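Local coordinates for protein soluble lytic murein transglycosylase (PDB 1QSA) that probably cleaves the glycosidic bonds between N-acetylmuramic acid and N-acetylglucosamine in peptidoglycan, leaving a 1,6-anhydro bond on the muramic acid, at residues R147-I161 with L172-Y184. Residues are numbered along the deposited sequence; the frame is centred on the assembly and turned at random.
Sequences RASGKQDPLAYLERI and LVTVLAGQMPADY. With SO4 (sulfate ion), chain M.
Helix 154-161 and helix 172-178 pack as a nearly antiparallel helical hairpin of the alpha-superhelix, with axes 9.8 Å apart at 153° and CA atoms closest at Ile161 and Val173. Beyond the second helix the chain crosses the N-terminal part of the first, bringing Pro181 near Pro154 and Tyr184 near Leu158. The Tyr157 ring swings away from the backbone N (chi1 -166°), carrying its hydroxyl to the end of the other helix, where OH donates to Leu176 O at 2.6 Å, in the carbonyl plane on a lone pair; the same oxygen also takes Gln179 N. Pro181 lies over one ring face, its CD 3.6 Å from the centroid in a CH-pi contact, while Met180 SD approaches obliquely as a Met-aromatic neighbour. Trp129 also meets this ring. A phenylalanine here lacks the hydroxyl and would probably cost the tie between the helices, leaving Leu176 O with one donor fewer. Deeper in, Ile161 fits between Leu176 and Met180, its CG1 3.6 Å from Leu176 CB. Arg160 lays its guanidinium face against Leu172 CD2, while its NE and NH2 bond to Thr131 O and Lys133 O. Nearer the start of helix 154-161, Leu158 CD2 lies over the centre of one Tyr184 face, 3.9 Å from the centroid, with Asp183 CB over the opposite one. From the preceding helix an extended Arg147 grips Gln179 O end-on, NH1 at 2.7 Å and NH2 at 2.9 Å, near the guanidinium plane. NH2 also donates to O3 of a sulfate ion, probably from the crystallisation liquor, which Ala182 N holds through O2 at 2.9 Å.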
ATOM      1  N   ARG A 147      26.494 -21.382   8.294  1.00 15.98           N
ATOM      2  CA  ARG A 147      27.827 -20.801   8.351  1.00 16.76           C
ATOM      3  C   ARG A 147      28.827 -21.786   8.987  1.00 18.50           C
ATOM      4  O   ARG A 147      29.955 -21.921   8.521  1.00 18.56           O
ATOM      5  CB  ARG A 147      27.807 -19.483   9.135  1.00 18.17           C
ATOM      6  CG  ARG A 147      29.174 -18.811   9.245  1.00 18.60           C
ATOM      7  CD  ARG A 147      29.063 -17.451   9.916  1.00 19.74           C
ATOM      8  NE  ARG A 147      30.366 -16.790  10.009  1.00 19.04           N
ATOM      9  CZ  ARG A 147      30.551 -15.548  10.444  1.00 19.08           C
ATOM     10  NH1 ARG A 147      29.518 -14.795  10.816  1.00 17.78           N
ATOM     11  NH2 ARG A 147      31.780 -15.046  10.498  1.00 18.84           N
ATOM     12  N   ALA A 148      28.395 -22.500  10.020  1.00 17.42           N
ATOM     13  CA  ALA A 148      29.260 -23.456  10.707  1.00 19.32           C
ATOM     14  C   ALA A 148      29.693 -24.629   9.823  1.00 19.94           C
ATOM     15  O   ALA A 148      30.730 -25.242  10.082  1.00 20.85           O
ATOM     16  CB  ALA A 148      28.577 -23.975  11.970  1.00 19.16           C
ATOM     17  N   SER A 149      28.924 -24.908   8.773  1.00 18.90           N
ATOM     18  CA  SER A 149      29.214 -26.012   7.857  1.00 18.56           C
ATOM     19  C   SER A 149      30.380 -25.745   6.911  1.00 19.02           C
ATOM     20  O   SER A 149      30.912 -26.679   6.306  1.00 19.23           O
ATOM     21  CB  SER A 149      27.992 -26.312   6.993  1.00 18.12           C
ATOM     22  OG  SER A 149      27.862 -25.327   5.981  1.00 17.09           O
ATOM     23  N   GLY A 150      30.712 -24.466   6.727  1.00 17.39           N
ATOM     24  CA  GLY A 150      31.780 -24.079   5.825  1.00 17.59           C
ATOM     25  C   GLY A 150      31.258 -23.886   4.415  1.00 17.92           C
ATOM     26  O   GLY A 150      32.018 -23.540   3.506  1.00 19.49           O
ATOM     27  N   LYS A 151      29.955 -24.095   4.226  1.00 17.66           N
ATOM     28  CA  LYS A 151      29.349 -23.974   2.902  1.00 18.14           C
ATOM     29  C   LYS A 151      28.780 -22.598   2.577  1.00 19.07           C
ATOM     30  O   LYS A 151      28.234 -22.399   1.493  1.00 20.79           O
ATOM     31  CB  LYS A 151      28.261 -25.036   2.706  1.00 18.65           C
ATOM     32  CG  LYS A 151      28.728 -26.498   2.859  1.00 22.09           C
ATOM     33  CD  LYS A 151      29.847 -26.850   1.900  1.00 23.33           C
ATOM     34  CE  LYS A 151      29.982 -28.374   1.755  1.00 25.25           C
ATOM     35  NZ  LYS A 151      30.092 -29.046   3.075  1.00 28.60           N
ATOM     36  N   GLN A 152      28.875 -21.665   3.516  1.00 19.59           N
ATOM     37  CA  GLN A 152      28.379 -20.310   3.273  1.00 20.24           C
ATOM     38  C   GLN A 152      29.459 -19.498   2.553  1.00 19.96           C
ATOM     39  O   GLN A 152      30.493 -19.185   3.140  1.00 21.41           O
ATOM     40  CB  GLN A 152      28.004 -19.623   4.588  1.00 19.32           C
ATOM     41  CG  GLN A 152      27.472 -18.196   4.411  1.00 20.57           C
ATOM     42  CD  GLN A 152      27.257 -17.496   5.734  1.00 20.71           C
ATOM     43  OE1 GLN A 152      28.211 -17.213   6.460  1.00 19.86           O
ATOM     44  NE2 GLN A 152      25.997 -17.221   6.064  1.00 22.09           N
ATOM     45  N   ASP A 153      29.212 -19.184   1.284  1.00 21.55           N
ATOM     46  CA  ASP A 153      30.131 -18.393   0.453  1.00 22.03           C
ATOM     47  C   ASP A 153      30.301 -17.025   1.126  1.00 23.51           C
ATOM     48  O   ASP A 153      29.308 -16.346   1.403  1.00 20.36           O
ATOM     49  CB  ASP A 153      29.515 -18.222  -0.948  1.00 24.65           C
ATOM     50  CG  ASP A 153      30.426 -17.474  -1.941  1.00 27.10           C
ATOM     51  OD1 ASP A 153      31.475 -16.921  -1.551  1.00 27.89           O
ATOM     52  OD2 ASP A 153      30.069 -17.445  -3.138  1.00 29.02           O
ATOM     53  N   PRO A 154      31.550 -16.626   1.444  1.00 23.06           N
ATOM     54  CA  PRO A 154      31.737 -15.316   2.086  1.00 22.85           C
ATOM     55  C   PRO A 154      31.160 -14.171   1.240  1.00 21.93           C
ATOM     56  O   PRO A 154      30.722 -13.153   1.781  1.00 19.07           O
ATOM     57  CB  PRO A 154      33.260 -15.221   2.274  1.00 23.24           C
ATOM     58  CG  PRO A 154      33.815 -16.182   1.248  1.00 26.28           C
ATOM     59  CD  PRO A 154      32.838 -17.323   1.267  1.00 25.21           C
ATOM     60  N   LEU A 155      31.139 -14.344  -0.082  1.00 20.67           N
ATOM     61  CA  LEU A 155      30.566 -13.319  -0.952  1.00 20.34           C
ATOM     62  C   LEU A 155      29.069 -13.162  -0.681  1.00 19.69           C
ATOM     63  O   LEU A 155      28.527 -12.073  -0.854  1.00 18.61           O
ATOM     64  CB  LEU A 155      30.788 -13.638  -2.434  1.00 23.85           C
ATOM     65  CG  LEU A 155      32.200 -13.455  -3.004  1.00 26.30           C
ATOM     66  CD1 LEU A 155      32.182 -13.846  -4.485  1.00 26.64           C
ATOM     67  CD2 LEU A 155      32.681 -12.017  -2.832  1.00 26.28           C
ATOM     68  N   ALA A 156      28.402 -14.248  -0.276  1.00 18.17           N
ATOM     69  CA  ALA A 156      26.969 -14.192   0.031  1.00 18.05           C
ATOM     70  C   ALA A 156      26.772 -13.413   1.331  1.00 16.46           C
ATOM     71  O   ALA A 156      25.774 -12.703   1.495  1.00 16.19           O
ATOM     72  CB  ALA A 156      26.381 -15.604   0.161  1.00 16.92           C
ATOM     73  N   TYR A 157      27.736 -13.529   2.242  1.00 16.31           N
ATOM     74  CA  TYR A 157      27.681 -12.821   3.520  1.00 15.46           C
ATOM     75  C   TYR A 157      27.787 -11.317   3.251  1.00 17.09           C
ATOM     76  O   TYR A 157      26.951 -10.526   3.703  1.00 15.51           O
ATOM     77  CB  TYR A 157      28.824 -13.264   4.446  1.00 15.47           C
ATOM     78  CG  TYR A 157      28.640 -12.821   5.884  1.00 15.19           C
ATOM     79  CD1 TYR A 157      28.944 -11.512   6.284  1.00 15.35           C
ATOM     80  CD2 TYR A 157      28.108 -13.693   6.832  1.00 14.96           C
ATOM     81  CE1 TYR A 157      28.714 -11.086   7.593  1.00 15.43           C
ATOM     82  CE2 TYR A 157      27.871 -13.276   8.150  1.00 15.77           C
ATOM     83  CZ  TYR A 157      28.175 -11.972   8.518  1.00 15.54           C
ATOM     84  OH  TYR A 157      27.918 -11.566   9.801  1.00 14.98           O
ATOM     85  N   LEU A 158      28.778 -10.938   2.449  1.00 17.50           N
ATOM     86  CA  LEU A 158      29.000  -9.534   2.115  1.00 16.47           C
ATOM     87  C   LEU A 158      27.819  -8.960   1.317  1.00 16.64           C
ATOM     88  O   LEU A 158      27.430  -7.803   1.517  1.00 16.04           O
ATOM     89  CB  LEU A 158      30.314  -9.392   1.337  1.00 18.77           C
ATOM     90  CG  LEU A 158      30.968  -8.012   1.377  1.00 20.43           C
ATOM     91  CD1 LEU A 158      31.287  -7.611   2.823  1.00 22.20           C
ATOM     92  CD2 LEU A 158      32.234  -8.041   0.528  1.00 24.72           C
ATOM     93  N   GLU A 159      27.212  -9.782   0.460  1.00 16.21           N
ATOM     94  CA  GLU A 159      26.054  -9.363  -0.332  1.00 14.45           C
ATOM     95  C   GLU A 159      24.858  -8.999   0.555  1.00 13.87           C
ATOM     96  O   GLU A 159      24.114  -8.059   0.254  1.00 12.68           O
ATOM     97  CB  GLU A 159      25.674 -10.463  -1.333  1.00 16.63           C
ATOM     98  CG  GLU A 159      24.353 -10.247  -2.081  1.00 16.61           C
ATOM     99  CD  GLU A 159      24.325  -8.998  -2.960  1.00 21.41           C
ATOM    100  OE1 GLU A 159      25.376  -8.330  -3.118  1.00 21.68           O
ATOM    101  OE2 GLU A 159      23.236  -8.685  -3.495  1.00 20.41           O
ATOM    102  N   ARG A 160      24.652  -9.738   1.645  1.00 12.62           N
ATOM    103  CA  ARG A 160      23.544  -9.393   2.520  1.00 10.38           C
ATOM    104  C   ARG A 160      23.780  -8.037   3.187  1.00 11.63           C
ATOM    105  O   ARG A 160      22.821  -7.297   3.437  1.00 12.23           O
ATOM    106  CB  ARG A 160      23.268 -10.470   3.580  1.00 10.98           C
ATOM    107  CG  ARG A 160      21.947 -10.185   4.286  1.00 11.79           C
ATOM    108  CD  ARG A 160      21.517 -11.264   5.273  1.00 12.14           C
ATOM    109  NE  ARG A 160      20.153 -10.997   5.717  1.00 10.86           N
ATOM    110  CZ  ARG A 160      19.622 -11.429   6.854  1.00 12.26           C
ATOM    111  NH1 ARG A 160      20.348 -12.153   7.699  1.00 13.14           N
ATOM    112  NH2 ARG A 160      18.362 -11.115   7.152  1.00 12.82           N
ATOM    113  N   ILE A 161      25.042  -7.718   3.492  1.00 10.76           N
ATOM    114  CA  ILE A 161      25.381  -6.420   4.096  1.00 11.81           C
ATOM    115  C   ILE A 161      25.005  -5.305   3.109  1.00 12.03           C
ATOM    116  O   ILE A 161      24.376  -4.309   3.490  1.00 11.97           O
ATOM    117  CB  ILE A 161      26.895  -6.331   4.470  1.00 12.17           C
ATOM    118  CG1 ILE A 161      27.182  -7.240   5.671  1.00 14.36           C
ATOM    119  CG2 ILE A 161      27.288  -4.877   4.753  1.00 14.86           C
ATOM    120  CD1 ILE A 161      28.613  -7.232   6.148  1.00 13.96           C
ATOM    121  N   LEU A 172      20.814  -4.211  10.961  1.00 10.55           N
ATOM    122  CA  LEU A 172      21.268  -5.494  10.422  1.00 10.81           C
ATOM    123  C   LEU A 172      22.684  -5.346   9.851  1.00 11.22           C
ATOM    124  O   LEU A 172      23.515  -6.230  10.020  1.00 10.48           O
ATOM    125  CB  LEU A 172      20.299  -6.024   9.360  1.00 10.23           C
ATOM    126  CG  LEU A 172      20.672  -7.339   8.653  1.00  9.50           C
ATOM    127  CD1 LEU A 172      20.895  -8.465   9.668  1.00 11.70           C
ATOM    128  CD2 LEU A 172      19.593  -7.711   7.639  1.00 11.56           C
ATOM    129  N   VAL A 173      22.964  -4.223   9.192  1.00 10.99           N
ATOM    130  CA  VAL A 173      24.309  -4.001   8.657  1.00 11.55           C
ATOM    131  C   VAL A 173      25.337  -4.134   9.781  1.00 12.39           C
ATOM    132  O   VAL A 173      26.348  -4.832   9.638  1.00 13.33           O
ATOM    133  CB  VAL A 173      24.451  -2.581   8.009  1.00 11.12           C
ATOM    134  CG1 VAL A 173      25.924  -2.311   7.638  1.00 11.39           C
ATOM    135  CG2 VAL A 173      23.606  -2.515   6.745  1.00 11.75           C
ATOM    136  N   THR A 174      25.029  -3.502  10.911  1.00 11.89           N
ATOM    137  CA  THR A 174      25.896  -3.520  12.070  1.00 13.43           C
ATOM    138  C   THR A 174      26.044  -4.911  12.687  1.00 12.25           C
ATOM    139  O   THR A 174      27.158  -5.317  13.021  1.00 13.69           O
ATOM    140  CB  THR A 174      25.436  -2.458  13.087  1.00 14.28           C
ATOM    141  OG1 THR A 174      25.809  -1.165  12.582  1.00 16.68           O
ATOM    142  CG2 THR A 174      26.066  -2.680  14.452  1.00 14.10           C
ATOM    143  N   VAL A 175      24.939  -5.647  12.828  1.00 13.77           N
ATOM    144  CA  VAL A 175      25.007  -7.000  13.385  1.00 13.02           C
ATOM    145  C   VAL A 175      25.870  -7.905  12.490  1.00 12.62           C
ATOM    146  O   VAL A 175      26.727  -8.646  12.989  1.00 13.59           O
ATOM    147  CB  VAL A 175      23.588  -7.629  13.560  1.00 13.94           C
ATOM    148  CG1 VAL A 175      23.679  -9.138  13.872  1.00 14.43           C
ATOM    149  CG2 VAL A 175      22.859  -6.933  14.689  1.00 13.63           C
ATOM    150  N   LEU A 176      25.669  -7.814  11.178  1.00 11.21           N
ATOM    151  CA  LEU A 176      26.420  -8.632  10.227  1.00 11.59           C
ATOM    152  C   LEU A 176      27.912  -8.292  10.259  1.00 13.05           C
ATOM    153  O   LEU A 176      28.753  -9.189  10.335  1.00 15.32           O
ATOM    154  CB  LEU A 176      25.854  -8.465   8.812  1.00 12.44           C
ATOM    155  CG  LEU A 176      24.452  -9.053   8.562  1.00 11.51           C
ATOM    156  CD1 LEU A 176      23.978  -8.717   7.167  1.00 12.84           C
ATOM    157  CD2 LEU A 176      24.461 -10.565   8.759  1.00 14.56           C
ATOM    158  N   ALA A 177      28.232  -7.001  10.255  1.00 13.42           N
ATOM    159  CA  ALA A 177      29.626  -6.567  10.285  1.00 13.73           C
ATOM    160  C   ALA A 177      30.291  -6.922  11.618  1.00 15.01           C
ATOM    161  O   ALA A 177      31.495  -7.181  11.663  1.00 15.65           O
ATOM    162  CB  ALA A 177      29.743  -5.066   9.993  1.00 14.62           C
ATOM    163  N   GLY A 178      29.505  -6.945  12.695  1.00 14.45           N
ATOM    164  CA  GLY A 178      30.040  -7.311  14.000  1.00 16.11           C
ATOM    165  C   GLY A 178      30.460  -8.778  14.046  1.00 16.32           C
ATOM    166  O   GLY A 178      31.301  -9.159  14.854  1.00 17.89           O
ATOM    167  N   GLN A 179      29.860  -9.601  13.188  1.00 16.39           N
ATOM    168  CA  GLN A 179      30.178 -11.032  13.106  1.00 17.85           C
ATOM    169  C   GLN A 179      30.873 -11.324  11.768  1.00 16.57           C
ATOM    170  O   GLN A 179      30.795 -12.427  11.250  1.00 16.27           O
ATOM    171  CB  GLN A 179      28.884 -11.865  13.178  0.50 18.09           C
ATOM    172  CG  GLN A 179      27.923 -11.504  14.318  0.50 20.64           C
ATOM    173  CD  GLN A 179      26.565 -12.194  14.201  0.50 20.88           C
ATOM    174  OE1 GLN A 179      26.367 -13.082  13.372  0.50 23.26           O
ATOM    175  NE2 GLN A 179      25.624 -11.785  15.040  0.50 25.34           N
ATOM    176  N   MET A 180      31.561 -10.332  11.209  1.00 17.41           N
ATOM    177  CA  MET A 180      32.220 -10.487   9.906  1.00 15.55           C
ATOM    178  C   MET A 180      33.190 -11.664   9.737  1.00 17.87           C
ATOM    179  O   MET A 180      33.992 -11.951  10.632  1.00 18.86           O
ATOM    180  CB  MET A 180      32.992  -9.203   9.574  1.00 16.61           C
ATOM    181  CG  MET A 180      33.433  -9.096   8.130  1.00 16.38           C
ATOM    182  SD  MET A 180      32.049  -8.726   7.064  1.00 17.24           S
ATOM    183  CE  MET A 180      32.198  -6.928   6.922  1.00 15.90           C
ATOM    184  N   PRO A 181      33.084 -12.399   8.612  1.00 17.38           N
ATOM    185  CA  PRO A 181      34.001 -13.518   8.372  1.00 18.46           C
ATOM    186  C   PRO A 181      35.401 -12.896   8.272  1.00 19.36           C
ATOM    187  O   PRO A 181      35.535 -11.727   7.899  1.00 18.55           O
ATOM    188  CB  PRO A 181      33.560 -14.036   7.004  1.00 18.61           C
ATOM    189  CG  PRO A 181      32.089 -13.744   6.981  1.00 18.43           C
ATOM    190  CD  PRO A 181      31.979 -12.391   7.638  1.00 16.64           C
ATOM    191  N   ALA A 182      36.437 -13.671   8.577  1.00 19.78           N
ATOM    192  CA  ALA A 182      37.812 -13.167   8.527  1.00 20.78           C
ATOM    193  C   ALA A 182      38.204 -12.514   7.202  1.00 21.07           C
ATOM    194  O   ALA A 182      38.988 -11.562   7.195  1.00 22.41           O
ATOM    195  CB  ALA A 182      38.794 -14.284   8.878  1.00 22.10           C
ATOM    196  N   ASP A 183      37.617 -12.987   6.104  1.00 20.08           N
ATOM    197  CA  ASP A 183      37.897 -12.466   4.761  1.00 22.24           C
ATOM    198  C   ASP A 183      37.771 -10.942   4.664  1.00 22.07           C
ATOM    199  O   ASP A 183      38.597 -10.277   4.016  1.00 23.14           O
ATOM    200  CB  ASP A 183      36.921 -13.053   3.729  1.00 23.58           C
ATOM    201  CG  ASP A 183      36.852 -14.567   3.763  1.00 28.07           C
ATOM    202  OD1 ASP A 183      36.431 -15.141   4.802  1.00 28.28           O
ATOM    203  OD2 ASP A 183      37.178 -15.175   2.721  1.00 28.79           O
ATOM    204  N   TYR A 184      36.751 -10.393   5.327  1.00 19.37           N
ATOM    205  CA  TYR A 184      36.475  -8.966   5.262  1.00 17.33           C
ATOM    206  C   TYR A 184      36.566  -8.231   6.595  1.00 17.02           C
ATOM    207  O   TYR A 184      36.051  -7.124   6.738  1.00 16.17           O
ATOM    208  CB  TYR A 184      35.082  -8.747   4.648  1.00 17.47           C
ATOM    209  CG  TYR A 184      34.765  -9.677   3.494  1.00 19.69           C
ATOM    210  CD1 TYR A 184      35.494  -9.628   2.299  1.00 20.26           C
ATOM    211  CD2 TYR A 184      33.749 -10.628   3.607  1.00 18.91           C
ATOM    212  CE1 TYR A 184      35.216 -10.509   1.248  1.00 20.48           C
ATOM    213  CE2 TYR A 184      33.462 -11.511   2.569  1.00 20.47           C
ATOM    214  CZ  TYR A 184      34.196 -11.446   1.394  1.00 22.40           C
ATOM    215  OH  TYR A 184      33.889 -12.309   0.371  1.00 24.23           O
TER
HETATM  216  S   SO4 M 712      35.235 -17.010   9.902  1.00 61.99           S
HETATM  217  O1  SO4 M 712      35.352 -16.999   8.430  1.00 61.02           O
HETATM  218  O2  SO4 M 712      35.840 -15.785  10.458  1.00 61.12           O
HETATM  219  O3  SO4 M 712      33.812 -17.091  10.290  1.00 61.19           O
HETATM  220  O4  SO4 M 712      35.951 -18.186  10.443  1.00 62.75           O
HETATM  221  O   HOH W   1      26.638 -15.362  11.039  0.56 18.04           O